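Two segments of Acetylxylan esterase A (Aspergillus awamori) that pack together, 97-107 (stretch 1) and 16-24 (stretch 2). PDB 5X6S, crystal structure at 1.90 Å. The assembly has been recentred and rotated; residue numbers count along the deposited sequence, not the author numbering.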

ATOM      1  N   ASN A  97       9.767  -8.118   4.649  1.00 14.12           N
ATOM      2  CA  ASN A  97      10.390  -8.702   3.481  1.00 15.39           C
ATOM      3  C   ASN A  97       9.777 -10.030   3.036  1.00 14.93           C
ATOM      4  O   ASN A  97       9.719 -10.357   1.824  1.00 16.86           O
ATOM      5  CB  ASN A  97      11.909  -8.769   3.689  1.00 15.73           C
ATOM      6  CG  ASN A  97      12.554  -7.408   3.768  1.00 17.63           C
ATOM      7  OD1 ASN A  97      11.984  -6.419   3.309  1.00 18.50           O
ATOM      8  ND2 ASN A  97      13.729  -7.326   4.394  1.00 16.86           N
ATOM      9  N   MET A  98       9.284 -10.821   3.982  1.00 15.31           N
ATOM     10  CA  MET A  98       8.549 -12.039   3.654  1.00 15.16           C
ATOM     11  C   MET A  98       7.294 -11.694   2.851  1.00 15.52           C
ATOM     12  O   MET A  98       6.927 -12.395   1.879  1.00 15.13           O
ATOM     13  CB  MET A  98       8.103 -12.747   4.924  1.00 15.07           C
ATOM     14  CG  MET A  98       9.208 -13.263   5.767  1.00 15.08           C
ATOM     15  SD  MET A  98       8.648 -14.004   7.306  1.00 16.32           S
ATOM     16  CE  MET A  98      10.090 -13.883   8.321  1.00 14.16           C
ATOM     17  N   VAL A  99       6.613 -10.635   3.277  1.00 14.50           N
ATOM     18  CA  VAL A  99       5.453 -10.144   2.577  1.00 15.07           C
ATOM     19  C   VAL A  99       5.764  -9.783   1.136  1.00 15.04           C
ATOM     20  O   VAL A  99       5.098 -10.255   0.197  1.00 13.69           O
ATOM     21  CB  VAL A  99       4.749  -9.002   3.363  1.00 14.63           C
ATOM     22  CG1 VAL A  99       3.742  -8.250   2.476  1.00 14.54           C
ATOM     23  CG2 VAL A  99       4.082  -9.572   4.568  1.00 15.36           C
ATOM     24  N   THR A 100       6.764  -8.919   0.941  1.00 15.69           N
ATOM     25  CA  THR A 100       7.011  -8.400  -0.383  1.00 16.68           C
ATOM     26  C   THR A 100       7.507  -9.494  -1.316  1.00 15.97           C
ATOM     27  O   THR A 100       7.151  -9.487  -2.504  1.00 16.44           O
ATOM     28  CB  THR A 100       7.972  -7.204  -0.357  1.00 17.02           C
ATOM     29  OG1 THR A 100       9.252  -7.649   0.116  1.00 17.38           O
ATOM     30  CG2 THR A 100       7.385  -6.038   0.521  1.00 16.35           C
ATOM     31  N   TRP A 101       8.278 -10.444  -0.782  1.00 14.67           N
ATOM     32  CA  TRP A 101       8.772 -11.601  -1.551  1.00 15.97           C
ATOM     33  C   TRP A 101       7.578 -12.419  -2.055  1.00 16.49           C
ATOM     34  O   TRP A 101       7.543 -12.810  -3.226  1.00 16.31           O
ATOM     35  CB  TRP A 101       9.674 -12.505  -0.714  1.00 15.79           C
ATOM     36  CG  TRP A 101      10.259 -13.667  -1.462  1.00 18.34           C
ATOM     37  CD1 TRP A 101      11.415 -13.688  -2.227  1.00 18.64           C
ATOM     38  CD2 TRP A 101       9.673 -14.951  -1.600  1.00 17.59           C
ATOM     39  NE1 TRP A 101      11.589 -14.919  -2.779  1.00 19.86           N
ATOM     40  CE2 TRP A 101      10.544 -15.724  -2.410  1.00 19.98           C
ATOM     41  CE3 TRP A 101       8.507 -15.537  -1.105  1.00 18.23           C
ATOM     42  CZ2 TRP A 101      10.271 -17.049  -2.731  1.00 20.53           C
ATOM     43  CZ3 TRP A 101       8.254 -16.839  -1.402  1.00 20.69           C
ATOM     44  CH2 TRP A 101       9.122 -17.583  -2.236  1.00 20.66           C
ATOM     45  N   THR A 102       6.605 -12.645  -1.174  1.00 15.30           N
ATOM     46  CA  THR A 102       5.453 -13.470  -1.482  1.00 15.79           C
ATOM     47  C   THR A 102       4.544 -12.758  -2.515  1.00 16.44           C
ATOM     48  O   THR A 102       4.028 -13.415  -3.461  1.00 17.59           O
ATOM     49  CB  THR A 102       4.648 -13.789  -0.202  1.00 15.49           C
ATOM     50  OG1 THR A 102       5.504 -14.465   0.738  1.00 15.30           O
ATOM     51  CG2 THR A 102       3.407 -14.655  -0.496  1.00 15.23           C
ATOM     52  N   ILE A 103       4.384 -11.438  -2.364  1.00 15.93           N
ATOM     53  CA  ILE A 103       3.598 -10.655  -3.345  1.00 17.12           C
ATOM     54  C   ILE A 103       4.152 -10.901  -4.733  1.00 17.95           C
ATOM     55  O   ILE A 103       3.400 -11.287  -5.684  1.00 19.28           O
ATOM     56  CB  ILE A 103       3.547  -9.150  -3.041  1.00 16.61           C
ATOM     57  CG1 ILE A 103       2.686  -8.900  -1.772  1.00 17.90           C
ATOM     58  CG2 ILE A 103       2.951  -8.399  -4.262  1.00 17.82           C
ATOM     59  CD1 ILE A 103       2.846  -7.512  -1.161  1.00 18.07           C
ATOM     60  N   SER A 104       5.450 -10.689  -4.890  1.00 18.25           N
ATOM     61  CA  SER A 104       6.043 -10.882  -6.211  1.00 18.55           C
ATOM     62  C   SER A 104       6.076 -12.331  -6.670  1.00 19.30           C
ATOM     63  O   SER A 104       5.732 -12.632  -7.827  1.00 20.17           O
ATOM     64  CB  SER A 104       7.435 -10.282  -6.254  1.00 20.00           C
ATOM     65  OG  SER A 104       7.995 -10.521  -7.527  1.00 20.66           O
ATOM     66  N   LYS A 105       6.480 -13.253  -5.805  1.00 18.89           N
ATOM     67  CA  LYS A 105       6.646 -14.640  -6.239  1.00 22.00           C
ATOM     68  C   LYS A 105       5.321 -15.263  -6.705  1.00 21.81           C
ATOM     69  O   LYS A 105       5.288 -16.013  -7.711  1.00 19.71           O
ATOM     70  CB  LYS A 105       7.310 -15.504  -5.178  1.00 22.75           C
ATOM     71  CG  LYS A 105       7.371 -16.998  -5.513  1.00 28.39           C
ATOM     72  CD  LYS A 105       8.633 -17.382  -6.294  1.00 30.77           C
ATOM     73  CE  LYS A 105       8.697 -18.910  -6.548  1.00 35.34           C
ATOM     74  NZ  LYS A 105       8.880 -19.704  -5.285  1.00 41.21           N
ATOM     75  N   TYR A 106       4.226 -14.928  -6.009  1.00 19.68           N
ATOM     76  CA  TYR A 106       2.940 -15.557  -6.309  1.00 21.59           C
ATOM     77  C   TYR A 106       1.931 -14.663  -6.994  1.00 20.89           C
ATOM     78  O   TYR A 106       0.834 -15.061  -7.197  1.00 22.24           O
ATOM     79  CB  TYR A 106       2.341 -16.201  -5.049  1.00 20.26           C
ATOM     80  CG  TYR A 106       3.163 -17.350  -4.555  1.00 22.02           C
ATOM     81  CD1 TYR A 106       4.188 -17.161  -3.687  1.00 22.10           C
ATOM     82  CD2 TYR A 106       2.908 -18.672  -5.000  1.00 20.70           C
ATOM     83  CE1 TYR A 106       4.973 -18.245  -3.249  1.00 23.77           C
ATOM     84  CE2 TYR A 106       3.689 -19.754  -4.575  1.00 21.36           C
ATOM     85  CZ  TYR A 106       4.712 -19.533  -3.710  1.00 23.93           C
ATOM     86  OH  TYR A 106       5.470 -20.580  -3.268  1.00 27.11           O
ATOM     87  N   GLY A 107       2.305 -13.455  -7.363  1.00 20.50           N
ATOM     88  CA  GLY A 107       1.358 -12.541  -7.950  1.00 20.33           C
ATOM     89  C   GLY A 107       0.226 -12.286  -6.984  1.00 20.17           C
ATOM     90  O   GLY A 107      -0.922 -12.149  -7.383  1.00 22.00           O
TER
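Stretch 2, residues 16-24: NVGMYIYVP

The most striking feature of this contact is a pair of methionines near one end of it: the side chains of M98 and M19 run past one another, with M98 CG 3.5 Å from M19 SD, and these two residues surrender far more surface to the opposing stretch than any others. No hydrogen bond crosses between the stretches, which together bury 377 Å², so the packing is essentially apolar.

From V17 onward stretch 2 is extended, with a β-strand that begins at G18, and it lies against the helix of stretch 1 in the same general N-to-C sense. The two axes cross at -39° and approach to 10.1 Å. The backbones are nearest at M98 and M19, whose CA atoms are 6.8 Å apart; farther along, T102 CA lies 8.8 Å from I21 CA and Y106 CA 9.3 Å from V23 CA. Four-residue steps on the helix thus match two-residue steps on the strand. The alternation of the strand directs the CA-to-CB bonds of M19, I21 and V23 toward the helix, as is that of V17 just before it, whereas that of Y20 points away.

Where the loop leads into the strand, M98 CE sits 3.5 Å from V17 CG1 and 3.3 Å from G18 O. M19, with all three chi angles t, brings its methyl group against both W101 and T102: M19 CE is 3.7 Å from W101 CE3 and 3.2 Å from T102 OG1. That hydroxyl is already engaged within its own helix, donating a hydrogen bond from T102 OG1 to M98 O at 2.8 Å. I21 follows, its CD1 near the edge of the W101 ring, 4.3 Å from CZ3 of W101, and 3.5 Å from Y106 OH. The Y106 side chain also reaches V23, with Y106 CZ 3.8 Å from V23 CG2.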

ATOM      1  N   ASN A  16      17.838 -13.199  11.210  1.00 19.46           N
ATOM      2  CA  ASN A  16      17.646 -14.609  10.934  1.00 20.05           C
ATOM      3  C   ASN A  16      16.290 -15.216  11.318  1.00 19.34           C
ATOM      4  O   ASN A  16      16.177 -16.381  11.750  1.00 17.73           O
ATOM      5  CB  ASN A  16      18.802 -15.419  11.519  1.00 22.35           C
ATOM      6  CG  ASN A  16      19.043 -16.683  10.746  1.00 29.33           C
ATOM      7  OD1 ASN A  16      18.922 -16.720   9.489  1.00 33.09           O
ATOM      8  ND2 ASN A  16      19.432 -17.736  11.467  1.00 33.21           N
ATOM      9  N   VAL A  17      15.237 -14.420  11.117  1.00 17.68           N
ATOM     10  CA  VAL A  17      13.878 -14.911  11.298  1.00 16.51           C
ATOM     11  C   VAL A  17      13.593 -16.024  10.262  1.00 17.42           C
ATOM     12  O   VAL A  17      13.997 -15.881   9.096  1.00 17.86           O
ATOM     13  CB  VAL A  17      12.863 -13.740  11.152  1.00 16.73           C
ATOM     14  CG1 VAL A  17      11.459 -14.168  11.483  1.00 14.89           C
ATOM     15  CG2 VAL A  17      13.296 -12.567  12.005  1.00 15.87           C
ATOM     16  N   GLY A  18      12.882 -17.092  10.648  1.00 16.65           N
ATOM     17  CA  GLY A  18      12.452 -18.114   9.660  1.00 16.71           C
ATOM     18  C   GLY A  18      11.188 -17.713   8.905  1.00 16.28           C
ATOM     19  O   GLY A  18      10.351 -16.997   9.450  1.00 15.19           O
ATOM     20  N   MET A  19      11.037 -18.171   7.670  1.00 15.71           N
ATOM     21  CA  MET A  19       9.853 -17.913   6.901  1.00 16.75           C
ATOM     22  C   MET A  19       9.261 -19.225   6.411  1.00 15.71           C
ATOM     23  O   MET A  19       9.966 -19.996   5.751  1.00 17.03           O
ATOM     24  CB  MET A  19      10.155 -17.032   5.697  1.00 16.25           C
ATOM     25  CG  MET A  19       8.977 -16.831   4.802  1.00 17.31           C
ATOM     26  SD  MET A  19       9.330 -15.793   3.400  1.00 16.97           S
ATOM     27  CE  MET A  19       7.813 -15.924   2.461  1.00 19.12           C
ATOM     28  N   TYR A  20       8.019 -19.487   6.759  1.00 15.17           N
ATOM     29  CA  TYR A  20       7.285 -20.642   6.239  1.00 16.73           C
ATOM     30  C   TYR A  20       6.008 -20.163   5.624  1.00 17.68           C
ATOM     31  O   TYR A  20       5.328 -19.295   6.185  1.00 17.79           O
ATOM     32  CB  TYR A  20       6.984 -21.681   7.312  1.00 17.63           C
ATOM     33  CG  TYR A  20       8.233 -22.225   7.999  1.00 17.32           C
ATOM     34  CD1 TYR A  20       8.873 -21.503   8.977  1.00 18.46           C
ATOM     35  CD2 TYR A  20       8.777 -23.431   7.629  1.00 20.56           C
ATOM     36  CE1 TYR A  20       9.995 -21.993   9.646  1.00 19.71           C
ATOM     37  CE2 TYR A  20       9.907 -23.943   8.273  1.00 17.68           C
ATOM     38  CZ  TYR A  20      10.512 -23.209   9.276  1.00 20.14           C
ATOM     39  OH  TYR A  20      11.651 -23.655   9.875  1.00 21.84           O
ATOM     40  N   ILE A  21       5.643 -20.720   4.476  1.00 17.21           N
ATOM     41  CA  ILE A  21       4.370 -20.379   3.837  1.00 17.71           C
ATOM     42  C   ILE A  21       3.490 -21.569   3.542  1.00 16.79           C
ATOM     43  O   ILE A  21       3.975 -22.661   3.196  1.00 16.97           O
ATOM     44  CB  ILE A  21       4.550 -19.573   2.537  1.00 18.15           C
ATOM     45  CG1 ILE A  21       5.311 -20.365   1.479  1.00 19.44           C
ATOM     46  CG2 ILE A  21       5.328 -18.322   2.822  1.00 19.82           C
ATOM     47  CD1 ILE A  21       5.312 -19.616   0.125  1.00 21.27           C
ATOM     48  N   TYR A  22       2.186 -21.384   3.713  1.00 16.36           N
ATOM     49  CA  TYR A  22       1.235 -22.353   3.242  1.00 16.65           C
ATOM     50  C   TYR A  22       0.608 -21.823   1.971  1.00 17.08           C
ATOM     51  O   TYR A  22      -0.105 -20.815   1.993  1.00 15.42           O
ATOM     52  CB  TYR A  22       0.151 -22.696   4.256  1.00 16.20           C
ATOM     53  CG  TYR A  22      -0.786 -23.775   3.747  1.00 15.75           C
ATOM     54  CD1 TYR A  22      -0.466 -25.128   3.862  1.00 16.45           C
ATOM     55  CD2 TYR A  22      -1.985 -23.458   3.152  1.00 16.52           C
ATOM     56  CE1 TYR A  22      -1.337 -26.130   3.347  1.00 17.62           C
ATOM     57  CE2 TYR A  22      -2.852 -24.429   2.672  1.00 15.65           C
ATOM     58  CZ  TYR A  22      -2.517 -25.781   2.777  1.00 17.72           C
ATOM     59  OH  TYR A  22      -3.393 -26.740   2.304  1.00 17.61           O
ATOM     60  N   VAL A  23       0.825 -22.562   0.882  1.00 17.54           N
ATOM     61  CA  VAL A  23       0.198 -22.244  -0.401  1.00 19.51           C
ATOM     62  C   VAL A  23      -0.922 -23.266  -0.653  1.00 20.20           C
ATOM     63  O   VAL A  23      -0.633 -24.458  -0.807  1.00 20.25           O
ATOM     64  CB  VAL A  23       1.213 -22.263  -1.574  1.00 20.56           C
ATOM     65  CG1 VAL A  23       0.538 -21.829  -2.864  1.00 22.11           C
ATOM     66  CG2 VAL A  23       2.397 -21.336  -1.298  1.00 20.35           C
ATOM     67  N   PRO A  24      -2.190 -22.826  -0.627  1.00 19.18           N
ATOM     68  CA  PRO A  24      -3.243 -23.822  -0.739  1.00 19.70           C
ATOM     69  C   PRO A  24      -3.350 -24.453  -2.131  1.00 21.19           C
ATOM     70  O   PRO A  24      -2.900 -23.883  -3.116  1.00 19.43           O
ATOM     71  CB  PRO A  24      -4.503 -23.027  -0.443  1.00 20.04           C
ATOM     72  CG  PRO A  24      -4.185 -21.613  -0.858  1.00 19.16           C
ATOM     73  CD  PRO A  24      -2.723 -21.465  -0.498  1.00 18.27           C
TER